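PDB 6GMM: adhesin LabA from Helicobacter pylori, which binds LacdiNAc-containing glycans as a lectin and probably attaches the bacterium to the gastric mucosa. Local coordinates for residues Q288-N293 with N380-L385; L64-A69 with V190-A195. All coordinates share one frame; numbering follows the deposited sequence.

Interaction 1: residues Q288-N293 with N380-L385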
loop_
_atom_site.group_PDB
_atom_site.type_symbol
_atom_site.label_atom_id
_atom_site.label_comp_id
_atom_site.label_asym_id
_atom_site.label_seq_id
_atom_site.Cartn_x
_atom_site.Cartn_y
_atom_site.Cartn_z
ATOM N N GLN A 288 0.270 -12.619 20.879
ATOM C CA GLN A 288 1.311 -11.713 20.389
ATOM C C GLN A 288 1.482 -11.762 18.876
ATOM O O GLN A 288 1.446 -10.715 18.230
ATOM C CB GLN A 288 2.651 -11.977 21.090
ATOM C CG GLN A 288 3.396 -10.698 21.432
ATOM C CD GLN A 288 2.985 -10.168 22.778
ATOM O OE1 GLN A 288 3.505 -10.591 23.819
ATOM N NE2 GLN A 288 2.043 -9.230 22.785
ATOM N N SER A 289 1.658 -12.984 18.312
ATOM C CA SER A 289 1.794 -13.197 16.865
ATOM C C SER A 289 0.440 -12.915 16.171
ATOM O O SER A 289 0.414 -12.429 15.049
ATOM C CB SER A 289 2.273 -14.617 16.582
ATOM O OG SER A 289 1.370 -15.572 17.118
ATOM N N MET A 290 -0.678 -13.154 16.871
ATOM C CA MET A 290 -2.019 -12.879 16.339
ATOM C C MET A 290 -2.166 -11.372 16.129
ATOM O O MET A 290 -2.628 -10.956 15.063
ATOM C CB MET A 290 -3.107 -13.452 17.255
ATOM C CG MET A 290 -4.530 -13.210 16.750
ATOM S SD MET A 290 -5.762 -13.712 17.978
ATOM C CE MET A 290 -7.227 -12.777 17.403
ATOM N N PHE A 291 -1.667 -10.571 17.095
ATOM C CA PHE A 291 -1.668 -9.113 17.034
ATOM C C PHE A 291 -0.780 -8.610 15.877
ATOM O O PHE A 291 -1.233 -7.835 15.013
ATOM C CB PHE A 291 -1.188 -8.537 18.369
ATOM C CG PHE A 291 -1.023 -7.039 18.373
ATOM C CD1 PHE A 291 -2.110 -6.201 18.152
ATOM C CD2 PHE A 291 0.235 -6.466 18.503
ATOM C CE1 PHE A 291 -1.953 -4.814 18.112
ATOM C CE2 PHE A 291 0.394 -5.073 18.454
ATOM C CZ PHE A 291 -0.704 -4.259 18.261
ATOM N N ALA A 292 0.485 -9.064 15.858
ATOM C CA ALA A 292 1.429 -8.678 14.825
ATOM C C ALA A 292 0.877 -8.999 13.413
ATOM O O ALA A 292 1.061 -8.197 12.479
ATOM C CB ALA A 292 2.739 -9.390 15.053
ATOM N N ASN A 293 0.196 -10.150 13.258
ATOM C CA ASN A 293 -0.359 -10.550 11.964
ATOM C C ASN A 293 -1.420 -9.542 11.495
ATOM O O ASN A 293 -1.311 -9.020 10.404
ATOM C CB ASN A 293 -0.923 -11.978 12.013
ATOM C CG ASN A 293 -1.532 -12.457 10.712
ATOM O OD1 ASN A 293 -1.363 -11.862 9.648
ATOM N ND2 ASN A 293 -2.172 -13.595 10.738
ATOM N N ASN A 380 -7.772 -5.786 17.678
ATOM C CA ASN A 380 -8.189 -5.298 18.986
ATOM C C ASN A 380 -8.338 -6.440 19.980
ATOM O O ASN A 380 -7.776 -6.352 21.083
ATOM C CB ASN A 380 -9.427 -4.417 18.843
ATOM C CG ASN A 380 -9.091 -3.195 17.995
ATOM O OD1 ASN A 380 -7.956 -2.687 18.024
ATOM N ND2 ASN A 380 -10.012 -2.758 17.145
ATOM N N LEU A 381 -8.981 -7.548 19.555
ATOM C CA LEU A 381 -9.133 -8.756 20.387
ATOM C C LEU A 381 -7.728 -9.291 20.752
ATOM O O LEU A 381 -7.429 -9.525 21.921
ATOM C CB LEU A 381 -9.923 -9.837 19.614
ATOM C CG LEU A 381 -10.071 -11.228 20.285
ATOM C CD1 LEU A 381 -10.698 -11.128 21.684
ATOM C CD2 LEU A 381 -10.999 -12.104 19.481
ATOM N N ALA A 382 -6.861 -9.412 19.762
ATOM C CA ALA A 382 -5.499 -9.899 19.958
ATOM C C ALA A 382 -4.704 -9.009 20.931
ATOM O O ALA A 382 -4.054 -9.550 21.828
ATOM C CB ALA A 382 -4.790 -10.014 18.630
ATOM N N TYR A 383 -4.830 -7.663 20.828
ATOM C CA TYR A 383 -4.161 -6.767 21.773
ATOM C C TYR A 383 -4.704 -6.933 23.191
ATOM O O TYR A 383 -3.932 -6.917 24.156
ATOM C CB TYR A 383 -4.221 -5.297 21.315
ATOM C CG TYR A 383 -3.530 -4.351 22.278
ATOM C CD1 TYR A 383 -2.149 -4.165 22.234
ATOM C CD2 TYR A 383 -4.249 -3.677 23.259
ATOM C CE1 TYR A 383 -1.507 -3.301 23.122
ATOM C CE2 TYR A 383 -3.618 -2.805 24.149
ATOM C CZ TYR A 383 -2.246 -2.619 24.076
ATOM O OH TYR A 383 -1.624 -1.768 24.958
ATOM N N THR A 384 -6.029 -7.107 23.317
ATOM C CA THR A 384 -6.691 -7.300 24.623
ATOM C C THR A 384 -6.221 -8.617 25.250
ATOM O O THR A 384 -5.775 -8.589 26.395
ATOM C CB THR A 384 -8.223 -7.129 24.520
ATOM O OG1 THR A 384 -8.518 -5.890 23.863
ATOM C CG2 THR A 384 -8.900 -7.098 25.876
ATOM N N LEU A 385 -6.263 -9.743 24.501
ATOM C CA LEU A 385 -5.766 -11.049 24.971
ATOM C C LEU A 385 -4.289 -10.965 25.353
ATOM O O LEU A 385 -3.905 -11.523 26.360
ATOM C CB LEU A 385 -5.911 -12.125 23.883
ATOM C CG LEU A 385 -7.264 -12.762 23.703
ATOM C CD1 LEU A 385 -7.271 -13.585 22.454
ATOM C CD2 LEU A 385 -7.617 -13.661 24.909
#
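The rings of Phe291 and Tyr383 meet obliquely, their planes turned 55° apart and their centroids separated by 5.7 Å. Tyr383 CD1 sits over one face of the Phe291 ring, displaced toward its rim. Next to it the aliphatic root of the tyrosine also joins in, with Tyr383 CB 3.9 Å from Phe291 CD1. Both side chains hold CG anti to the backbone N, which sends them out side by side in the same direction from their helices.

At the centre of the contact is Ala382. Its CB presses directly on the other backbone, 3.5 Å from Phe291 N, and lies 3.9 Å from Phe291 CB. Met290 passes alongside the same methyl, and its extended chain carries CG to 3.7 Å from Ala382 CB and then brings SD and CE past it. The thioether end continues to Leu381, where Met290 CE is 4.3 Å from Leu381 CG.

The small alanine matches a close antiparallel pairing, with segment axes 8.1 Å apart at a crossing of -150°. Met290 also packs on Ala38, Arg39 and Leu42 of helix 32-50, while Leu381 and Thr384 reach helix 4-28, which makes this pair part of a larger helical bundle. Within 380-385, Thr384 OG1 donates to Asn380 O at 2.9 Å from above the carbonyl plane. That oxygen also receives Thr384 N, so the buried hydroxyl is satisfied inside its own helix.

No hydrogen bond crosses between the segments. Cohesion therefore comes from apolar surface, a buried methionine-alanine-leucine side and a more exposed aromatic side, and it rests on close apolar packing, with no directional bond across it.

Interaction 2: residues L64-A69 with V190-A195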
loop_
_atom_site.group_PDB
_atom_site.type_symbol
_atom_site.label_atom_id
_atom_site.label_comp_id
_atom_site.label_asym_id
_atom_site.label_seq_id
_atom_site.Cartn_x
_atom_site.Cartn_y
_atom_site.Cartn_z
ATOM N N LEU A 64 0.603 -1.983 -10.026
ATOM C CA LEU A 64 0.429 -0.599 -10.493
ATOM C C LEU A 64 1.697 0.183 -10.379
ATOM O O LEU A 64 1.986 0.927 -11.291
ATOM C CB LEU A 64 -0.719 0.130 -9.753
ATOM C CG LEU A 64 -1.166 1.489 -10.348
ATOM C CD1 LEU A 64 -1.545 1.364 -11.791
ATOM C CD2 LEU A 64 -2.313 2.107 -9.516
ATOM N N ALA A 65 2.467 0.025 -9.295
ATOM C CA ALA A 65 3.745 0.741 -9.170
ATOM C C ALA A 65 4.673 0.353 -10.311
ATOM O O ALA A 65 5.263 1.246 -10.914
ATOM C CB ALA A 65 4.411 0.448 -7.824
ATOM N N LEU A 66 4.733 -0.953 -10.681
ATOM C CA LEU A 66 5.633 -1.410 -11.770
ATOM C C LEU A 66 5.207 -0.883 -13.148
ATOM O O LEU A 66 6.004 -0.228 -13.835
ATOM C CB LEU A 66 5.775 -2.948 -11.767
ATOM C CG LEU A 66 6.245 -3.597 -10.462
ATOM C CD1 LEU A 66 6.249 -5.092 -10.579
ATOM C CD2 LEU A 66 7.619 -3.087 -10.018
ATOM N N ASN A 67 3.938 -1.118 -13.529
ATOM C CA ASN A 67 3.363 -0.627 -14.780
ATOM C C ASN A 67 3.478 0.886 -14.839
ATOM O O ASN A 67 3.740 1.439 -15.901
ATOM C CB ASN A 67 1.901 -1.028 -14.885
ATOM C CG ASN A 67 1.694 -2.494 -15.170
ATOM O OD1 ASN A 67 2.421 -3.114 -15.948
ATOM N ND2 ASN A 67 0.689 -3.086 -14.551
ATOM N N ALA A 68 3.297 1.575 -13.724
ATOM C CA ALA A 68 3.431 3.029 -13.809
ATOM C C ALA A 68 4.894 3.468 -13.975
ATOM O O ALA A 68 5.140 4.448 -14.683
ATOM C CB ALA A 68 2.757 3.718 -12.634
ATOM N N ALA A 69 5.871 2.709 -13.422
ATOM C CA ALA A 69 7.277 3.107 -13.615
ATOM C C ALA A 69 7.730 2.822 -15.054
ATOM O O ALA A 69 8.301 3.703 -15.695
ATOM C CB ALA A 69 8.184 2.427 -12.617
ATOM N N VAL A 190 12.844 -6.965 -5.470
ATOM C CA VAL A 190 13.755 -6.735 -6.611
ATOM C C VAL A 190 13.082 -5.808 -7.633
ATOM O O VAL A 190 13.670 -4.799 -8.016
ATOM C CB VAL A 190 14.175 -8.091 -7.238
ATOM C CG1 VAL A 190 14.932 -7.911 -8.550
ATOM C CG2 VAL A 190 15.000 -8.909 -6.250
ATOM N N LEU A 191 11.857 -6.152 -8.064
ATOM C CA LEU A 191 11.099 -5.387 -9.061
ATOM C C LEU A 191 10.823 -3.958 -8.645
ATOM O O LEU A 191 11.028 -3.053 -9.452
ATOM C CB LEU A 191 9.815 -6.116 -9.459
ATOM C CG LEU A 191 10.068 -7.505 -10.046
ATOM C CD1 LEU A 191 8.791 -8.225 -10.317
ATOM C CD2 LEU A 191 10.976 -7.435 -11.274
ATOM N N LEU A 192 10.436 -3.732 -7.388
ATOM C CA LEU A 192 10.214 -2.372 -6.894
ATOM C C LEU A 192 11.502 -1.552 -6.872
ATOM O O LEU A 192 11.450 -0.335 -7.075
ATOM C CB LEU A 192 9.529 -2.376 -5.520
ATOM C CG LEU A 192 8.043 -2.716 -5.573
ATOM C CD1 LEU A 192 7.548 -3.047 -4.226
ATOM C CD2 LEU A 192 7.204 -1.565 -6.198
ATOM N N GLU A 193 12.657 -2.220 -6.672
ATOM C CA GLU A 193 13.957 -1.565 -6.712
ATOM C C GLU A 193 14.247 -1.131 -8.164
ATOM O O GLU A 193 14.696 0.007 -8.398
ATOM C CB GLU A 193 15.066 -2.483 -6.156
ATOM C CG GLU A 193 16.486 -1.942 -6.347
ATOM C CD GLU A 193 16.775 -0.558 -5.782
ATOM O OE1 GLU A 193 16.358 -0.279 -4.633
ATOM O OE2 GLU A 193 17.430 0.246 -6.486
ATOM N N GLN A 194 13.923 -2.033 -9.141
ATOM C CA GLN A 194 14.091 -1.784 -10.571
ATOM C C GLN A 194 13.255 -0.569 -10.937
ATOM O O GLN A 194 13.755 0.340 -11.597
ATOM C CB GLN A 194 13.644 -2.994 -11.421
ATOM C CG GLN A 194 14.507 -4.254 -11.329
ATOM C CD GLN A 194 15.937 -3.981 -10.953
ATOM O OE1 GLN A 194 16.687 -3.286 -11.654
ATOM N NE2 GLN A 194 16.332 -4.518 -9.819
ATOM N N ALA A 195 12.013 -0.517 -10.438
ATOM C CA ALA A 195 11.090 0.585 -10.694
ATOM C C ALA A 195 11.680 1.876 -10.121
ATOM O O ALA A 195 11.510 2.930 -10.725
ATOM C CB ALA A 195 9.754 0.292 -10.038
#
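Segments 64-69 and 190-195 run in roughly the same N-to-C direction, inclined by 31°, and their axes approach to 9.4 Å. Both lie in regions matching the SabA N-terminal extracellular adhesion domain family. The backbones come nearest at their later ends, where the CA atoms of Ala69 and Ala195 are 5.4 Å apart. Two methyl side chains make this approach possible: Ala69 CB and Ala195 CB face each other at 3.7 Å.

Earlier along both helices, leucines take up the wider separation. Leu66 is the main intruder. Its CG lies anti to the carbonyl carbon (chi1 -55°), and from there the branched tip turns toward the other helix although the side chain sets off along its flank. CD2 rests on the backbone of 190-195, 3.5 Å from Leu191 O, and also lies 3.8 Å from Leu191 CB and 4.0 Å from Ala195 CB. The other branch, CD1, meets the CB and CD1 of Leu191, and the two leucine side chains cross at about a right angle. Leu192 reaches back with CD2, which touches Ala65 CB at 3.8 Å as well as the CD2 methyl of Leu66.

Val256 and Ile249 of helix 239-264 pack on Leu192 and Ala195, Ala144 of helix 128-145 lies against Leu191, and Ile152 touches both Leu66 and Leu191. Beside the contact, Gln194, which packs on Ala137 and Ile141 of helix 128-145, donates from NE2 to Val190 O from above the carbonyl plane.

All six residues that meet across the contact are buried alanines and leucines, and no hydrogen bond joins the segments. The association is thus one of hydrophobic burial and van der Waals fit, with alanine setting how closely the helices come together and leucine bridging the wider separation toward the earlier ends.

Interactions 1 and 2 occupy separate regions of an elongated, largely helical chain, with centres 33 Å apart and nearest atoms about 18 Å apart. They share no helix: interaction 2 pairs helix 57-76 with helix 188-205 nearer the chain centre, whereas interaction 1 pairs helix 287-311 with helix 369-386 farther out. Along the sequence they follow in series, interaction 2 being complete before interaction 1 begins. Helix 239-264 comes between them. Its residues Ile249 and Val256 pack at interaction 2, and Asn265, just beyond its end, touches Ser289 and Asn293 of 288-293. The two contacts thus join different helix pairs, by apolar packing, in separate regions of the elongated adhesin.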